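Local coordinates for type II secretion system protein L (Pseudomonas aeruginosa, PDB 6GHU) that serves as an inner-membrane component of the type II secretion system, linking its cytoplasmic energy-providing protein to the rest of the secretion machinery, at residues A[46-49]-A[50-54]; A[7-10]-A[11-15]. All coordinates share one frame; numbering follows the deposited sequence.

Interaction 1: residues A[46-49]-A[50-54]; sequences ERLR and SRLSE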
# COMPACT_ATOMS: atom_id res chain seq x y z
N GLU A 46 -7.61 17.12 7.22
CA GLU A 46 -6.70 17.68 8.22
C GLU A 46 -6.61 16.78 9.44
O GLU A 46 -5.53 16.59 10.00
CB GLU A 46 -7.15 19.09 8.62
CG GLU A 46 -6.49 19.65 9.89
CD GLU A 46 -4.97 19.62 9.86
OE1 GLU A 46 -4.37 19.52 10.95
OE2 GLU A 46 -4.38 19.70 8.76
N ARG A 47 -7.74 16.21 9.86
CA ARG A 47 -7.72 15.30 10.99
C ARG A 47 -6.92 14.05 10.65
O ARG A 47 -6.12 13.58 11.47
CB ARG A 47 -9.15 14.93 11.39
CG ARG A 47 -9.24 14.12 12.68
CD ARG A 47 -10.67 14.04 13.17
NE ARG A 47 -11.51 13.24 12.28
CZ ARG A 47 -12.83 13.37 12.17
NH1 ARG A 47 -13.48 14.27 12.89
NH2 ARG A 47 -13.50 12.59 11.33
N LEU A 48 -7.11 13.51 9.45
CA LEU A 48 -6.34 12.36 9.01
C LEU A 48 -4.84 12.66 8.97
O LEU A 48 -4.02 11.84 9.39
CB LEU A 48 -6.83 11.90 7.64
CG LEU A 48 -5.97 10.82 6.98
CD1 LEU A 48 -5.84 9.61 7.88
CD2 LEU A 48 -6.56 10.42 5.64
N ARG A 49 -4.46 13.83 8.45
CA ARG A 49 -3.05 14.20 8.46
C ARG A 49 -2.53 14.23 9.89
O ARG A 49 -1.45 13.69 10.18
CB ARG A 49 -2.85 15.56 7.80
CG ARG A 49 -1.39 15.99 7.67
CD ARG A 49 -1.23 17.50 7.80
NE ARG A 49 -1.73 17.99 9.08
CZ ARG A 49 -1.07 17.89 10.24
NH1 ARG A 49 0.11 17.30 10.29
NH2 ARG A 49 -1.62 18.36 11.35
N SER A 50 -3.28 14.86 10.79
CA SER A 50 -2.88 14.95 12.19
C SER A 50 -2.73 13.58 12.82
O SER A 50 -1.78 13.33 13.57
CB SER A 50 -3.90 15.78 12.97
OG SER A 50 -3.46 16.02 14.29
N ARG A 51 -3.65 12.66 12.51
CA ARG A 51 -3.57 11.31 13.07
C ARG A 51 -2.36 10.55 12.54
O ARG A 51 -1.71 9.81 13.28
CB ARG A 51 -4.85 10.54 12.75
CG ARG A 51 -6.11 11.09 13.40
CD ARG A 51 -5.99 11.17 14.90
NE ARG A 51 -7.27 11.46 15.55
CZ ARG A 51 -7.74 12.68 15.78
NH1 ARG A 51 -7.06 13.75 15.41
NH2 ARG A 51 -8.92 12.82 16.38
N LEU A 52 -2.07 10.68 11.24
CA LEU A 52 -0.90 10.02 10.68
C LEU A 52 0.38 10.54 11.31
O LEU A 52 1.28 9.77 11.65
CB LEU A 52 -0.86 10.22 9.17
CG LEU A 52 -1.97 9.51 8.39
CD1 LEU A 52 -2.06 10.07 6.99
CD2 LEU A 52 -1.71 8.01 8.36
N SER A 53 0.47 11.86 11.48
CA SER A 53 1.63 12.45 12.12
C SER A 53 1.73 12.04 13.58
O SER A 53 2.82 11.69 14.06
CB SER A 53 1.56 13.98 11.99
OG SER A 53 2.61 14.60 12.71
N GLU A 54 0.60 12.06 14.29
CA GLU A 54 0.57 11.62 15.69
C GLU A 54 1.06 10.19 15.83
O GLU A 54 1.68 9.83 16.84
CB GLU A 54 -0.86 11.76 16.22
CG GLU A 54 -1.22 10.84 17.38
CD GLU A 54 -2.69 10.91 17.74
OE1 GLU A 54 -3.35 9.84 17.74
OE2 GLU A 54 -3.19 12.03 18.00
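Leu48 and Leu52, Arg47 and Arg51, and Arg49 and Ser53 meet one helical turn apart in an i to i+4 contact along helix 42-54, one of the two helices of this ferredoxin fold, which pack against a four-stranded antiparallel sheet. Four consecutive alpha-helical backbone bonds tie 46-49 to 50-54; that from Leu52 N to Leu48 O measures 2.9 Å. The buried side of the turn is leucine. Leu48 CD1 touches Leu52 CG at 3.9 Å as the two side chains pass at a slant, and Leu52 CG also lies over the backbone oxygen of its partner. Both leucines reach Leu75 of strand 70-77, so this ridge seats the helix on the sheet.

The outer side carries charge. Within 46-49, Arg49 forms a side-on salt bridge with Glu46: NH2 to OE1 at 3.0 Å and NE to OE2 at 3.2 Å, both nearly straight. The carboxylate lies at the guanidinium edge; the nitrogens come to the syn side of each oxygen, but somewhat out of the carboxylate plane. Bends at chi2 and chi3 turn the Arg49 chain across the side of the helix toward the next turn, bringing one guanidinium face over Ser50 CA, while NH1 comes within 4.0 Å of Ser53 CB. The double grip would be expected to limit rotation of the guanidinium.

On a further side, the aliphatic chain of Arg47 packs against the guanidinium of Arg51. Arg47 extends past the turn to a salt bridge with Glu16, so its charged end is engaged elsewhere and its aliphatic part serves as the contact surface. A bend at chi2 (-57°) curls Arg51 back over this part. Its guanidinium receives Arg47 CG over one face, offset toward the rim, the closest approach being 3.5 Å from CG to Arg51 NH1.

Interaction 2: residues A[7-10]-A[11-15]; sequences GQAA and TVIGG
Thr11, Ala10 and Ala9 bury the most surface where 7-10 runs into 11-15, a local contact over the last turns of helix 3-14 in the ferredoxin fold. Successive i to i+4 backbone bonds carry the turn, among them a nearly straight one from Ile13 N to Ala9 O at 2.8 Å. Thr11 reaches Gly7 O twice: the backbone N binds at 3.2 Å, and OG1 adds a weak bond at 3.3 Å. Its chi1 of -66° sets OG1 beside the backbone N, facing back down the helix, so both donors converge on one carbonyl oxygen.

Ala10, whose methyl is buried, packs on Leu3 of the second subunit, placing this part of the helix at the dimer contact. Its carbonyl accepts Gly14 N at 2.9 Å from above the carbonyl plane, a less direct approach than that at Ala9. Ala9 adds a short apolar surface next to Leu57. The Ile13 side chain runs back along the helix over the Ala9 carbonyl, and its terminal CD1 stops 4.2 Å from Ala9 CB.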
# COMPACT_ATOMS: atom_id res chain seq x y z
N GLY A 7 1.56 -0.42 6.45
CA GLY A 7 0.66 -1.07 7.38
C GLY A 7 0.13 -0.12 8.44
O GLY A 7 -1.06 -0.14 8.77
N GLN A 8 1.00 0.73 8.98
CA GLN A 8 0.55 1.69 9.98
C GLN A 8 -0.40 2.72 9.36
O GLN A 8 -1.44 3.03 9.95
CB GLN A 8 1.75 2.37 10.63
CG GLN A 8 1.39 3.24 11.81
CD GLN A 8 2.59 3.60 12.65
OE1 GLN A 8 3.43 2.75 12.95
NE2 GLN A 8 2.69 4.86 13.05
N ALA A 9 -0.06 3.23 8.18
CA ALA A 9 -0.94 4.19 7.51
C ALA A 9 -2.32 3.58 7.26
O ALA A 9 -3.34 4.23 7.48
CB ALA A 9 -0.32 4.66 6.21
N ALA A 10 -2.36 2.33 6.80
CA ALA A 10 -3.65 1.69 6.54
C ALA A 10 -4.50 1.62 7.80
O ALA A 10 -5.72 1.76 7.74
CB ALA A 10 -3.42 0.28 5.98
N THR A 11 -3.87 1.39 8.95
CA THR A 11 -4.61 1.34 10.21
C THR A 11 -5.14 2.72 10.58
O THR A 11 -6.30 2.86 10.99
CB THR A 11 -3.72 0.79 11.32
OG1 THR A 11 -3.41 -0.59 11.04
CG2 THR A 11 -4.41 0.88 12.67
N VAL A 12 -4.30 3.75 10.47
CA VAL A 12 -4.73 5.10 10.80
C VAL A 12 -5.83 5.56 9.86
O VAL A 12 -6.86 6.10 10.29
CB VAL A 12 -3.52 6.06 10.78
CG1 VAL A 12 -3.94 7.48 11.09
CG2 VAL A 12 -2.47 5.59 11.77
N ILE A 13 -5.63 5.35 8.55
CA ILE A 13 -6.64 5.75 7.58
C ILE A 13 -7.94 5.00 7.85
O ILE A 13 -9.04 5.56 7.72
CB ILE A 13 -6.12 5.51 6.15
CG1 ILE A 13 -4.90 6.40 5.90
CG2 ILE A 13 -7.20 5.81 5.12
CD1 ILE A 13 -4.03 5.94 4.74
N GLY A 14 -7.83 3.73 8.25
CA GLY A 14 -9.00 2.94 8.59
C GLY A 14 -9.80 3.50 9.75
O GLY A 14 -10.99 3.22 9.85
N GLY A 15 -9.16 4.28 10.62
CA GLY A 15 -9.87 4.97 11.68
C GLY A 15 -10.67 6.17 11.22
O GLY A 15 -11.41 6.74 12.02

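Interaction 2 comes first along the chain, on helix 3-14, and interaction 1 follows on helix 42-54; strands 20-27 and 32-39 lie between them. Their centres are 11 Å apart, and the two helices touch directly. Val12 CG1 is the main meeting point, lying 3.6 Å from both Leu52 CD2 and Arg51 CB, while Leu48 CD1 approaches Ile13 CG1 at 3.9 Å. The apolar sides of both turns thus join into one helix-helix interface of the ferredoxin fold. In addition, the leucines of 46-54 touch strand 70-77, and Ala10 of 7-15 packs on the second subunit, so fold packing and dimer contact share one layer of helices.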